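Local coordinates for phosphotriesterase family protein (Listeria monocytogenes serotype 4b str. H7858, PDB 3PNZ), which probably hydrolyses phosphorylated sugar lactones, as a zinc-dependent lactonase of the amidohydrolase fold, at residues E248-L256 with W295-K306; A190-I198 with Y224-G232. All blocks are in the same frame, centred on the assembly; numbering follows the deposited sequence.

Interaction 1: residues E248-L256 with W295-K306; sequences ESARIAAIL and WVPRFIDEANEK
Ile252 is a knob of helix 248-260 that enters a hole on helix 289-305 made by Trp295, Arg298, Phe299 and Glu302. In this amidohydrolase TIM barrel, helix 248-260 follows strand 234-237, and helix 289-305, after the last strand, packs against it. The axes of the two segments cross at -57° and come within 11.4 Å.

Ile252 divides its two branches. CG1 lies beside the backbone N (chi1 -73°) and packs on the Trp295 ring. Its methyl CD1 lies against polar atoms, 3.4 Å from Arg298 NE and close to Glu302 OE1. CG2 makes an apolar contact, 4.0 Å from Phe299 CD1. One turn on, Leu256 slides past the phenyl ring in the opposite direction, with CD2 3.9 Å from Phe299 CZ. Ile255, which also touches Phe237 of strand 234-237, brings CD1 near Trp295 CZ2 and CG2 near Phe299 CE1. Phe317 of helix 310-325 also meets the Phe299 ring.

Polar contacts begin at Glu248. Its carboxylate stands almost perpendicular to the indole, and OE1 lies at the ring edge. Trp295 NE1 gives Glu248 OE1 a weak, bent hydrogen bond of 3.0 Å. Arg251 grips the same carboxylate side-on, NE to OE1 and NH2 to OE2, both from above its plane. The backbone N of Ala241 also binds OE2. These donors would favour the charged form of this buried acid.

A second charged group borders the hole. Glu302 OE1 takes both NE and NH1 of Arg298, while Lys306 NZ uses the anti lone pair of OE2. This network holds the guanidinium against the aliphatic part of Glu248, whose CB lies over one face, 3.7 Å from Arg298 NH2. A water joins the helices here: it donates to Ser249 O at 2.7 Å and to Glu302 OE2 at 2.6 Å.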
ATOM      1  N   GLU A 248      16.120  13.175   0.149  1.00 15.94           N
ATOM      2  CA  GLU A 248      16.321  11.735   0.173  1.00 18.60           C
ATOM      3  C   GLU A 248      17.233  11.313   1.316  1.00 18.42           C
ATOM      4  O   GLU A 248      17.027  10.266   1.930  1.00 18.73           O
ATOM      5  CB  GLU A 248      16.892  11.246  -1.159  1.00 18.81           C
ATOM      6  CG  GLU A 248      16.616   9.778  -1.381  1.00 20.13           C
ATOM      7  CD  GLU A 248      15.136   9.474  -1.269  1.00 21.72           C
ATOM      8  OE1 GLU A 248      14.762   8.633  -0.422  1.00 22.97           O
ATOM      9  OE2 GLU A 248      14.348  10.095  -2.016  1.00 23.24           O
ATOM     10  N   SER A 249      18.258  12.115   1.583  1.00 18.37           N
ATOM     11  CA  SER A 249      19.163  11.853   2.692  1.00 18.22           C
ATOM     12  C   SER A 249      18.440  11.645   4.019  1.00 18.36           C
ATOM     13  O   SER A 249      18.882  10.855   4.853  1.00 18.88           O
ATOM     14  CB  SER A 249      20.170  12.998   2.835  1.00 18.64           C
ATOM     15  OG  SER A 249      19.498  14.249   2.806  1.00 18.45           O
ATOM     16  N   ALA A 250      17.345  12.370   4.231  1.00 17.95           N
ATOM     17  CA  ALA A 250      16.604  12.262   5.486  1.00 17.58           C
ATOM     18  C   ALA A 250      15.871  10.926   5.586  1.00 17.80           C
ATOM     19  O   ALA A 250      15.851  10.298   6.650  1.00 17.27           O
ATOM     20  CB  ALA A 250      15.628  13.423   5.646  1.00 17.74           C
ATOM     21  N   ARG A 251      15.266  10.493   4.485  1.00 16.17           N
ATOM     22  CA  ARG A 251      14.629   9.175   4.474  1.00 16.39           C
ATOM     23  C   ARG A 251      15.677   8.087   4.704  1.00 19.27           C
ATOM     24  O   ARG A 251      15.485   7.171   5.517  1.00 18.19           O
ATOM     25  CB  ARG A 251      13.854   8.938   3.171  1.00 18.39           C
ATOM     26  CG  ARG A 251      12.504   9.672   3.109  1.00 19.63           C
ATOM     27  CD  ARG A 251      11.785   9.454   1.779  1.00 19.04           C
ATOM     28  NE  ARG A 251      12.434  10.209   0.709  1.00 21.83           N
ATOM     29  CZ  ARG A 251      12.136  11.469   0.407  1.00 20.83           C
ATOM     30  NH1 ARG A 251      11.183  12.113   1.080  1.00 19.80           N
ATOM     31  NH2 ARG A 251      12.786  12.084  -0.571  1.00 21.23           N
ATOM     32  N   ILE A 252      16.804   8.203   4.013  1.00 17.13           N
ATOM     33  CA  ILE A 252      17.838   7.182   4.105  1.00 16.90           C
ATOM     34  C   ILE A 252      18.417   7.124   5.524  1.00 20.07           C
ATOM     35  O   ILE A 252      18.651   6.037   6.067  1.00 18.05           O
ATOM     36  CB  ILE A 252      18.926   7.398   3.028  1.00 17.45           C
ATOM     37  CG1 ILE A 252      18.366   7.010   1.655  1.00 17.85           C
ATOM     38  CG2 ILE A 252      20.192   6.612   3.361  1.00 18.66           C
ATOM     39  CD1 ILE A 252      19.269   7.356   0.483  1.00 18.40           C
ATOM     40  N   ALA A 253      18.618   8.285   6.139  1.00 16.98           N
ATOM     41  CA  ALA A 253      19.103   8.332   7.521  1.00 17.81           C
ATOM     42  C   ALA A 253      18.147   7.613   8.485  1.00 18.66           C
ATOM     43  O   ALA A 253      18.584   6.914   9.408  1.00 19.96           O
ATOM     44  CB  ALA A 253      19.334   9.773   7.967  1.00 19.90           C
ATOM     45  N   ALA A 254      16.844   7.786   8.267  1.00 17.77           N
ATOM     46  CA  ALA A 254      15.832   7.197   9.140  1.00 18.68           C
ATOM     47  C   ALA A 254      15.832   5.679   8.977  1.00 17.58           C
ATOM     48  O   ALA A 254      15.709   4.931   9.946  1.00 18.24           O
ATOM     49  CB  ALA A 254      14.447   7.776   8.825  1.00 18.44           C
ATOM     50  N   ILE A 255      15.959   5.228   7.735  1.00 16.65           N
ATOM     51  CA  ILE A 255      16.056   3.798   7.460  1.00 18.84           C
ATOM     52  C   ILE A 255      17.280   3.209   8.156  1.00 20.53           C
ATOM     53  O   ILE A 255      17.184   2.188   8.838  1.00 18.23           O
ATOM     54  CB  ILE A 255      16.117   3.527   5.950  1.00 18.33           C
ATOM     55  CG1 ILE A 255      14.743   3.779   5.327  1.00 17.46           C
ATOM     56  CG2 ILE A 255      16.571   2.087   5.667  1.00 18.37           C
ATOM     57  CD1 ILE A 255      14.748   3.812   3.829  1.00 17.72           C
ATOM     58  N   LEU A 256      18.424   3.871   8.007  1.00 17.96           N
ATOM     59  CA  LEU A 256      19.662   3.355   8.584  1.00 20.78           C
ATOM     60  C   LEU A 256      19.657   3.397  10.110  1.00 20.26           C
ATOM     61  O   LEU A 256      20.282   2.555  10.757  1.00 20.29           O
ATOM     62  CB  LEU A 256      20.884   4.075   8.004  1.00 18.73           C
ATOM     63  CG  LEU A 256      21.127   3.807   6.516  1.00 19.76           C
ATOM     64  CD1 LEU A 256      22.307   4.631   6.031  1.00 20.83           C
ATOM     65  CD2 LEU A 256      21.360   2.317   6.273  1.00 21.49           C
ATOM     66  N   TRP A 295      17.486   5.058  -7.102  1.00 19.85           N
ATOM     67  CA  TRP A 295      17.557   5.058  -5.641  1.00 20.99           C
ATOM     68  C   TRP A 295      18.405   3.915  -5.101  1.00 19.56           C
ATOM     69  O   TRP A 295      19.215   4.101  -4.193  1.00 20.46           O
ATOM     70  CB  TRP A 295      16.163   5.029  -5.013  1.00 18.19           C
ATOM     71  CG  TRP A 295      16.165   5.233  -3.517  1.00 18.94           C
ATOM     72  CD1 TRP A 295      16.121   6.434  -2.851  1.00 20.86           C
ATOM     73  CD2 TRP A 295      16.187   4.215  -2.503  1.00 18.06           C
ATOM     74  NE1 TRP A 295      16.124   6.222  -1.491  1.00 20.30           N
ATOM     75  CE2 TRP A 295      16.160   4.871  -1.251  1.00 20.17           C
ATOM     76  CE3 TRP A 295      16.220   2.815  -2.528  1.00 17.47           C
ATOM     77  CZ2 TRP A 295      16.174   4.178  -0.044  1.00 18.74           C
ATOM     78  CZ3 TRP A 295      16.234   2.125  -1.318  1.00 19.69           C
ATOM     79  CH2 TRP A 295      16.205   2.807  -0.095  1.00 20.05           C
ATOM     80  N   VAL A 296      18.220   2.729  -5.666  1.00 20.82           N
ATOM     81  CA  VAL A 296      18.948   1.553  -5.199  1.00 21.32           C
ATOM     82  C   VAL A 296      20.474   1.746  -5.249  1.00 19.72           C
ATOM     83  O   VAL A 296      21.153   1.549  -4.247  1.00 20.62           O
ATOM     84  CB  VAL A 296      18.484   0.275  -5.942  1.00 23.37           C
ATOM     85  CG1 VAL A 296      19.502  -0.848  -5.772  1.00 24.45           C
ATOM     86  CG2 VAL A 296      17.116  -0.149  -5.430  1.00 22.56           C
ATOM     87  N   PRO A 297      21.019   2.146  -6.408  1.00 22.47           N
ATOM     88  CA  PRO A 297      22.471   2.348  -6.455  1.00 25.59           C
ATOM     89  C   PRO A 297      22.949   3.408  -5.466  1.00 22.80           C
ATOM     90  O   PRO A 297      24.013   3.260  -4.871  1.00 22.22           O
ATOM     91  CB  PRO A 297      22.720   2.796  -7.899  1.00 25.36           C
ATOM     92  CG  PRO A 297      21.575   2.247  -8.670  1.00 30.41           C
ATOM     93  CD  PRO A 297      20.394   2.293  -7.734  1.00 23.43           C
ATOM     94  N   ARG A 298      22.171   4.468  -5.277  1.00 20.76           N
ATOM     95  CA  ARG A 298      22.575   5.492  -4.319  1.00 21.62           C
ATOM     96  C   ARG A 298      22.526   4.961  -2.897  1.00 21.33           C
ATOM     97  O   ARG A 298      23.452   5.179  -2.111  1.00 22.08           O
ATOM     98  CB  ARG A 298      21.711   6.743  -4.432  1.00 20.85           C
ATOM     99  CG  ARG A 298      22.133   7.793  -3.412  1.00 24.80           C
ATOM    100  CD  ARG A 298      20.967   8.551  -2.876  1.00 26.97           C
ATOM    101  NE  ARG A 298      21.261   9.121  -1.564  1.00 24.20           N
ATOM    102  CZ  ARG A 298      21.000  10.376  -1.226  1.00 19.82           C
ATOM    103  NH1 ARG A 298      21.286  10.806  -0.001  1.00 19.57           N
ATOM    104  NH2 ARG A 298      20.461  11.196  -2.119  1.00 21.24           N
ATOM    105  N   PHE A 299      21.445   4.261  -2.557  1.00 20.18           N
ATOM    106  CA  PHE A 299      21.333   3.705  -1.216  1.00 20.82           C
ATOM    107  C   PHE A 299      22.471   2.739  -0.908  1.00 24.13           C
ATOM    108  O   PHE A 299      23.064   2.783   0.171  1.00 22.33           O
ATOM    109  CB  PHE A 299      19.995   2.999  -0.989  1.00 19.79           C
ATOM    110  CG  PHE A 299      19.908   2.351   0.359  1.00 21.69           C
ATOM    111  CD1 PHE A 299      19.552   3.097   1.473  1.00 20.11           C
ATOM    112  CD2 PHE A 299      20.253   1.018   0.530  1.00 22.65           C
ATOM    113  CE1 PHE A 299      19.501   2.510   2.732  1.00 21.63           C
ATOM    114  CE2 PHE A 299      20.208   0.434   1.784  1.00 25.35           C
ATOM    115  CZ  PHE A 299      19.833   1.180   2.882  1.00 21.16           C
ATOM    116  N   ILE A 300      22.761   1.856  -1.854  1.00 21.44           N
ATOM    117  CA  ILE A 300      23.848   0.908  -1.673  1.00 23.58           C
ATOM    118  C   ILE A 300      25.151   1.646  -1.392  1.00 24.07           C
ATOM    119  O   ILE A 300      25.855   1.337  -0.429  1.00 24.43           O
ATOM    120  CB  ILE A 300      23.995  -0.019  -2.893  1.00 24.83           C
ATOM    121  CG1 ILE A 300      22.771  -0.931  -3.000  1.00 24.59           C
ATOM    122  CG2 ILE A 300      25.268  -0.847  -2.783  1.00 27.85           C
ATOM    123  CD1 ILE A 300      22.742  -1.782  -4.263  1.00 26.43           C
ATOM    124  N   ASP A 301      25.445   2.648  -2.215  1.00 22.69           N
ATOM    125  CA  ASP A 301      26.686   3.403  -2.087  1.00 25.53           C
ATOM    126  C   ASP A 301      26.748   4.133  -0.756  1.00 28.02           C
ATOM    127  O   ASP A 301      27.735   4.033  -0.029  1.00 26.46           O
ATOM    128  CB  ASP A 301      26.837   4.392  -3.242  1.00 25.82           C
ATOM    129  CG  ASP A 301      28.215   5.022  -3.287  1.00 33.76           C
ATOM    130  OD1 ASP A 301      28.307   6.259  -3.441  1.00 31.10           O
ATOM    131  OD2 ASP A 301      29.207   4.272  -3.161  1.00 35.41           O
ATOM    132  N   GLU A 302      25.679   4.851  -0.423  1.00 23.13           N
ATOM    133  CA  GLU A 302      25.655   5.620   0.812  1.00 27.05           C
ATOM    134  C   GLU A 302      25.703   4.707   2.041  1.00 24.28           C
ATOM    135  O   GLU A 302      26.448   4.973   2.989  1.00 27.80           O
ATOM    136  CB  GLU A 302      24.439   6.559   0.855  1.00 24.36           C
ATOM    137  CG  GLU A 302      24.451   7.495   2.046  1.00 27.29           C
ATOM    138  CD  GLU A 302      23.337   8.532   2.024  1.00 27.35           C
ATOM    139  OE1 GLU A 302      22.543   8.567   1.060  1.00 22.60           O
ATOM    140  OE2 GLU A 302      23.256   9.312   2.994  1.00 31.68           O
ATOM    141  N   ALA A 303      24.924   3.627   2.031  1.00 22.50           N
ATOM    142  CA  ALA A 303      24.952   2.681   3.144  1.00 22.37           C
ATOM    143  C   ALA A 303      26.342   2.069   3.318  1.00 28.16           C
ATOM    144  O   ALA A 303      26.840   1.951   4.441  1.00 26.69           O
ATOM    145  CB  ALA A 303      23.918   1.579   2.946  1.00 25.20           C
ATOM    146  N   ASN A 304      26.951   1.673   2.202  1.00 27.27           N
ATOM    147  CA  ASN A 304      28.307   1.127   2.219  1.00 29.16           C
ATOM    148  C   ASN A 304      29.277   2.144   2.819  1.00 29.41           C
ATOM    149  O   ASN A 304      30.110   1.802   3.652  1.00 28.51           O
ATOM    150  CB  ASN A 304      28.766   0.754   0.807  1.00 28.59           C
ATOM    151  CG  ASN A 304      28.142  -0.536   0.292  1.00 29.82           C
ATOM    152  OD1 ASN A 304      27.569  -1.323   1.048  1.00 27.53           O
ATOM    153  ND2 ASN A 304      28.273  -0.766  -1.010  1.00 29.90           N
ATOM    154  N   GLU A 305      29.156   3.399   2.396  1.00 28.94           N
ATOM    155  CA  GLU A 305      30.029   4.456   2.905  1.00 30.91           C
ATOM    156  C   GLU A 305      29.876   4.609   4.418  1.00 32.43           C
ATOM    157  O   GLU A 305      30.847   4.882   5.127  1.00 32.55           O
ATOM    158  CB  GLU A 305      29.757   5.793   2.192  1.00 35.22           C
ATOM    159  CG  GLU A 305      30.266   5.848   0.748  1.00 38.82           C
ATOM    160  CD  GLU A 305      29.967   7.168   0.031  1.00 44.78           C
ATOM    161  OE1 GLU A 305      29.312   8.065   0.622  1.00 43.40           O
ATOM    162  OE2 GLU A 305      30.390   7.302  -1.143  1.00 43.29           O
ATOM    163  N   LYS A 306      28.657   4.426   4.915  1.00 31.35           N
ATOM    164  CA  LYS A 306      28.399   4.589   6.344  1.00 29.11           C
ATOM    165  C   LYS A 306      28.617   3.310   7.150  1.00 30.29           C
ATOM    166  O   LYS A 306      28.316   3.264   8.344  1.00 30.83           O
ATOM    167  CB  LYS A 306      26.990   5.136   6.584  1.00 31.64           C
ATOM    168  CG  LYS A 306      26.726   6.481   5.917  1.00 32.44           C
ATOM    169  CD  LYS A 306      25.872   7.364   6.804  1.00 40.94           C
ATOM    170  CE  LYS A 306      24.778   8.080   6.023  1.00 41.73           C
ATOM    171  NZ  LYS A 306      25.286   9.155   5.125  1.00 37.78           N
TER
HETATM  172  O   HOH W   1      21.469   9.957   4.831  1.00 26.03           O

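Interaction 2: residues A190-I198 with Y224-G232; sequences AGTMALEQI and YHKQVAKTG
Tyr224 reaches from helix 222-229 to the turn that starts helix 194-203. These are neighbouring outer helices of the TIM barrel, nearly parallel, with the axes of the two segments 18° apart. The tyrosine carries the polar part of the contact. From CB, its CG stands anti to the backbone N (chi1 174°), which sends the ring across to the other segment. On one ring face lies Val228 CG2, one turn later in the same helix. Along the ring, Tyr224 CE1 passes Leu195 CG at 4.2 Å. Tyr224 CE2 lies 3.2 Å from Gly191 O, and CZ meets Ala194 CB. At the tip, Ala194 CB presses on Tyr224 OH at 3.0 Å, a tight contact. Tyr224 OH donates to Gly191 O at 2.8 Å, tilted 34° from the carbonyl plane. Asn219 ND2 binds the same carbonyl. Tyr224 OH also accepts from Ala194 N at 3.1 Å. One hydroxyl thus ties the glycine carbonyl to the first turn of the helix, where Met193 is the N-cap. Gly191 is close in sequence to His187, a zinc ligand.

Further along, the contact is mostly apolar. Leu195 crosses Gln227 at about a right angle, with Leu195 CD1 3.6 Å from Gln227 OE1. Ala194 CB packs on Val228 CG2. Ile198 and Thr231 meet tip to tip. There Ile198 CD1 is 4.0 Å from Thr231 OG1, which donates a hydrogen bond to Val228 O at 2.7 Å.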
ATOM      1  N   ALA A 190       0.345  11.713   7.069  1.00 16.79           N
ATOM      2  CA  ALA A 190       1.592  12.359   7.487  1.00 15.82           C
ATOM      3  C   ALA A 190       2.317  11.527   8.538  1.00 18.46           C
ATOM      4  O   ALA A 190       3.017  12.060   9.393  1.00 16.35           O
ATOM      5  CB  ALA A 190       1.323  13.787   8.007  1.00 17.13           C
ATOM      6  N   GLY A 191       2.143  10.211   8.487  1.00 14.66           N
ATOM      7  CA  GLY A 191       2.867   9.353   9.408  1.00 14.09           C
ATOM      8  C   GLY A 191       2.414   9.423  10.856  1.00 16.41           C
ATOM      9  O   GLY A 191       3.148   9.014  11.761  1.00 16.20           O
ATOM     10  N   THR A 192       1.205   9.934  11.086  1.00 13.69           N
ATOM     11  CA  THR A 192       0.673  10.028  12.442  1.00 13.90           C
ATOM     12  C   THR A 192      -0.253   8.865  12.826  1.00 14.58           C
ATOM     13  O   THR A 192      -0.809   8.176  11.969  1.00 15.99           O
ATOM     14  CB  THR A 192      -0.101  11.347  12.649  1.00 15.95           C
ATOM     15  OG1 THR A 192      -1.289  11.331  11.846  1.00 14.86           O
ATOM     16  CG2 THR A 192       0.763  12.545  12.256  1.00 16.04           C
ATOM     17  N   MET A 193      -0.385   8.665  14.134  1.00 14.60           N
ATOM     18  CA  MET A 193      -1.385   7.786  14.741  1.00 16.38           C
ATOM     19  C   MET A 193      -1.035   6.299  14.696  1.00 15.67           C
ATOM     20  O   MET A 193      -1.879   5.460  15.003  1.00 15.52           O
ATOM     21  CB  MET A 193      -2.777   8.023  14.151  1.00 17.80           C
ATOM     22  CG  MET A 193      -3.248   9.483  14.253  1.00 17.25           C
ATOM     23  SD  MET A 193      -3.107  10.184  15.932  1.00 19.05           S
ATOM     24  CE  MET A 193      -4.463   9.367  16.753  1.00 19.58           C
ATOM     25  N   ALA A 194       0.207   5.966  14.353  1.00 15.85           N
ATOM     26  CA  ALA A 194       0.571   4.544  14.301  1.00 15.64           C
ATOM     27  C   ALA A 194       0.339   3.833  15.633  1.00 16.09           C
ATOM     28  O   ALA A 194      -0.182   2.718  15.665  1.00 17.90           O
ATOM     29  CB  ALA A 194       2.008   4.359  13.838  1.00 16.36           C
ATOM     30  N   LEU A 195       0.727   4.465  16.738  1.00 15.98           N
ATOM     31  CA  LEU A 195       0.592   3.808  18.032  1.00 16.56           C
ATOM     32  C   LEU A 195      -0.869   3.619  18.428  1.00 16.52           C
ATOM     33  O   LEU A 195      -1.217   2.630  19.080  1.00 17.47           O
ATOM     34  CB  LEU A 195       1.355   4.571  19.111  1.00 16.40           C
ATOM     35  CG  LEU A 195       2.862   4.672  18.861  1.00 18.58           C
ATOM     36  CD1 LEU A 195       3.494   5.575  19.922  1.00 26.43           C
ATOM     37  CD2 LEU A 195       3.510   3.291  18.845  1.00 20.19           C
ATOM     38  N   GLU A 196      -1.717   4.567  18.036  1.00 15.99           N
ATOM     39  CA  GLU A 196      -3.143   4.445  18.306  1.00 16.68           C
ATOM     40  C   GLU A 196      -3.809   3.387  17.416  1.00 17.26           C
ATOM     41  O   GLU A 196      -4.705   2.670  17.871  1.00 19.03           O
ATOM     42  CB  GLU A 196      -3.849   5.794  18.178  1.00 16.52           C
ATOM     43  CG  GLU A 196      -3.444   6.785  19.281  1.00 18.32           C
ATOM     44  CD  GLU A 196      -2.089   7.430  19.046  1.00 22.85           C
ATOM     45  OE1 GLU A 196      -1.512   7.271  17.951  1.00 20.71           O
ATOM     46  OE2 GLU A 196      -1.595   8.121  19.963  1.00 27.26           O
ATOM     47  N   GLN A 197      -3.378   3.293  16.158  1.00 16.34           N
ATOM     48  CA  GLN A 197      -3.832   2.211  15.291  1.00 15.31           C
ATOM     49  C   GLN A 197      -3.493   0.883  15.952  1.00 18.22           C
ATOM     50  O   GLN A 197      -4.322  -0.023  16.021  1.00 18.00           O
ATOM     51  CB  GLN A 197      -3.138   2.259  13.935  1.00 15.98           C
ATOM     52  CG  GLN A 197      -3.560   3.421  13.044  1.00 18.11           C
ATOM     53  CD  GLN A 197      -2.910   3.340  11.679  1.00 18.52           C
ATOM     54  OE1 GLN A 197      -2.033   2.506  11.443  1.00 18.21           O
ATOM     55  NE2 GLN A 197      -3.339   4.204  10.770  1.00 16.67           N
ATOM     56  N   ILE A 198      -2.262   0.784  16.436  1.00 16.86           N
ATOM     57  CA  ILE A 198      -1.784  -0.443  17.069  1.00 18.22           C
ATOM     58  C   ILE A 198      -2.625  -0.821  18.290  1.00 21.52           C
ATOM     59  O   ILE A 198      -2.926  -1.993  18.496  1.00 19.25           O
ATOM     60  CB  ILE A 198      -0.279  -0.347  17.398  1.00 17.66           C
ATOM     61  CG1 ILE A 198       0.535  -0.503  16.107  1.00 19.72           C
ATOM     62  CG2 ILE A 198       0.134  -1.362  18.454  1.00 19.93           C
ATOM     63  CD1 ILE A 198       1.927   0.078  16.183  1.00 19.59           C
ATOM     64  N   TYR A 224       9.860   7.664  17.883  1.00 15.74           N
ATOM     65  CA  TYR A 224       8.584   7.155  17.381  1.00 16.28           C
ATOM     66  C   TYR A 224       8.782   5.928  16.495  1.00 17.37           C
ATOM     67  O   TYR A 224       8.098   4.920  16.665  1.00 15.23           O
ATOM     68  CB  TYR A 224       7.892   8.277  16.604  1.00 15.74           C
ATOM     69  CG  TYR A 224       6.609   7.929  15.874  1.00 17.64           C
ATOM     70  CD1 TYR A 224       5.477   7.503  16.565  1.00 17.79           C
ATOM     71  CD2 TYR A 224       6.511   8.103  14.494  1.00 16.68           C
ATOM     72  CE1 TYR A 224       4.278   7.229  15.888  1.00 21.37           C
ATOM     73  CE2 TYR A 224       5.327   7.838  13.817  1.00 17.53           C
ATOM     74  CZ  TYR A 224       4.221   7.408  14.516  1.00 18.07           C
ATOM     75  OH  TYR A 224       3.051   7.176  13.817  1.00 20.62           O
ATOM     76  N   HIS A 225       9.717   5.998  15.553  1.00 16.74           N
ATOM     77  CA  HIS A 225       9.965   4.847  14.682  1.00 16.53           C
ATOM     78  C   HIS A 225      10.339   3.596  15.485  1.00 17.66           C
ATOM     79  O   HIS A 225       9.854   2.502  15.196  1.00 16.68           O
ATOM     80  CB  HIS A 225      11.053   5.166  13.663  1.00 17.91           C
ATOM     81  CG  HIS A 225      10.554   5.931  12.482  1.00 16.68           C
ATOM     82  ND1 HIS A 225      11.383   6.361  11.472  1.00 21.48           N
ATOM     83  CD2 HIS A 225       9.307   6.336  12.145  1.00 19.25           C
ATOM     84  CE1 HIS A 225      10.669   6.989  10.555  1.00 20.73           C
ATOM     85  NE2 HIS A 225       9.405   6.990  10.941  1.00 17.60           N
ATOM     86  N   LYS A 226      11.178   3.773  16.503  1.00 18.04           N
ATOM     87  CA  LYS A 226      11.575   2.650  17.357  1.00 17.81           C
ATOM     88  C   LYS A 226      10.400   2.107  18.178  1.00 17.15           C
ATOM     89  O   LYS A 226      10.275   0.889  18.368  1.00 18.87           O
ATOM     90  CB  LYS A 226      12.736   3.051  18.271  1.00 18.54           C
ATOM     91  CG  LYS A 226      13.177   1.942  19.229  1.00 24.90           C
ATOM     92  CD  LYS A 226      14.593   2.196  19.753  1.00 27.79           C
ATOM     93  CE  LYS A 226      15.079   1.019  20.594  1.00 33.29           C
ATOM     94  NZ  LYS A 226      16.440   1.266  21.148  1.00 34.63           N
ATOM     95  N   GLN A 227       9.535   2.998  18.666  1.00 18.34           N
ATOM     96  CA  GLN A 227       8.316   2.560  19.350  1.00 18.88           C
ATOM     97  C   GLN A 227       7.478   1.672  18.438  1.00 19.19           C
ATOM     98  O   GLN A 227       6.969   0.631  18.854  1.00 18.07           O
ATOM     99  CB  GLN A 227       7.461   3.752  19.777  1.00 19.24           C
ATOM    100  CG  GLN A 227       7.939   4.537  20.986  1.00 20.18           C
ATOM    101  CD  GLN A 227       7.021   5.728  21.237  1.00 23.86           C
ATOM    102  OE1 GLN A 227       6.905   6.617  20.391  1.00 24.15           O
ATOM    103  NE2 GLN A 227       6.356   5.741  22.386  1.00 28.51           N
ATOM    104  N   VAL A 228       7.310   2.100  17.194  1.00 15.69           N
ATOM    105  CA  VAL A 228       6.527   1.319  16.241  1.00 15.74           C
ATOM    106  C   VAL A 228       7.232   0.002  15.931  1.00 16.94           C
ATOM    107  O   VAL A 228       6.619  -1.065  15.954  1.00 16.22           O
ATOM    108  CB  VAL A 228       6.265   2.103  14.946  1.00 16.32           C
ATOM    109  CG1 VAL A 228       5.589   1.224  13.907  1.00 16.47           C
ATOM    110  CG2 VAL A 228       5.388   3.308  15.248  1.00 16.75           C
ATOM    111  N   ALA A 229       8.523   0.086  15.645  1.00 16.17           N
ATOM    112  CA  ALA A 229       9.284  -1.101  15.241  1.00 19.49           C
ATOM    113  C   ALA A 229       9.299  -2.185  16.319  1.00 16.54           C
ATOM    114  O   ALA A 229       9.307  -3.378  16.012  1.00 18.02           O
ATOM    115  CB  ALA A 229      10.704  -0.712  14.871  1.00 18.14           C
ATOM    116  N   LYS A 230       9.322  -1.773  17.581  1.00 15.72           N
ATOM    117  CA  LYS A 230       9.353  -2.731  18.682  1.00 18.43           C
ATOM    118  C   LYS A 230       8.151  -3.669  18.713  1.00 19.51           C
ATOM    119  O   LYS A 230       8.229  -4.748  19.303  1.00 22.25           O
ATOM    120  CB  LYS A 230       9.428  -1.998  20.023  1.00 19.67           C
ATOM    121  CG  LYS A 230      10.809  -1.513  20.406  1.00 23.58           C
ATOM    122  CD  LYS A 230      10.716  -0.937  21.819  1.00 29.66           C
ATOM    123  CE  LYS A 230      12.021  -0.380  22.325  1.00 38.18           C
ATOM    124  NZ  LYS A 230      11.814   0.136  23.715  1.00 39.87           N
ATOM    125  N   THR A 231       7.043  -3.259  18.096  1.00 18.16           N
ATOM    126  CA  THR A 231       5.838  -4.083  18.067  1.00 20.02           C
ATOM    127  C   THR A 231       5.953  -5.233  17.074  1.00 20.46           C
ATOM    128  O   THR A 231       5.193  -6.192  17.146  1.00 21.52           O
ATOM    129  CB  THR A 231       4.582  -3.277  17.679  1.00 19.40           C
ATOM    130  OG1 THR A 231       4.656  -2.900  16.296  1.00 17.32           O
ATOM    131  CG2 THR A 231       4.416  -2.046  18.573  1.00 21.88           C
ATOM    132  N   GLY A 232       6.894  -5.120  16.142  1.00 17.36           N
ATOM    133  CA  GLY A 232       7.067  -6.115  15.103  1.00 18.28           C
ATOM    134  C   GLY A 232       6.434  -5.747  13.774  1.00 18.88           C
ATOM    135  O   GLY A 232       6.656  -6.424  12.774  1.00 17.50           O
TER

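How the interactions relate
The chain reaches interaction 2 first. Strand 184-186 leads into 190-198, strand 211-213 follows, and 224-232 closes a 25-residue loop. The two helices come before and after strand 211-213 in the alternating strand-helix order of the barrel. The chain then runs through strand 234-237 to 248-256. After strand 267-269 and helix 280-283, 295-306 closes the 38-residue loop of interaction 1. The two loops lie in series and neither nest nor cross. Their centres are 22 Å apart, yet they touch: Ala254 CB packs 4.2 Å from His225 CE1. Helices 194-203, 222-229 and 248-260 follow one another round the barrel, and helix 289-305 is packed against the last of them.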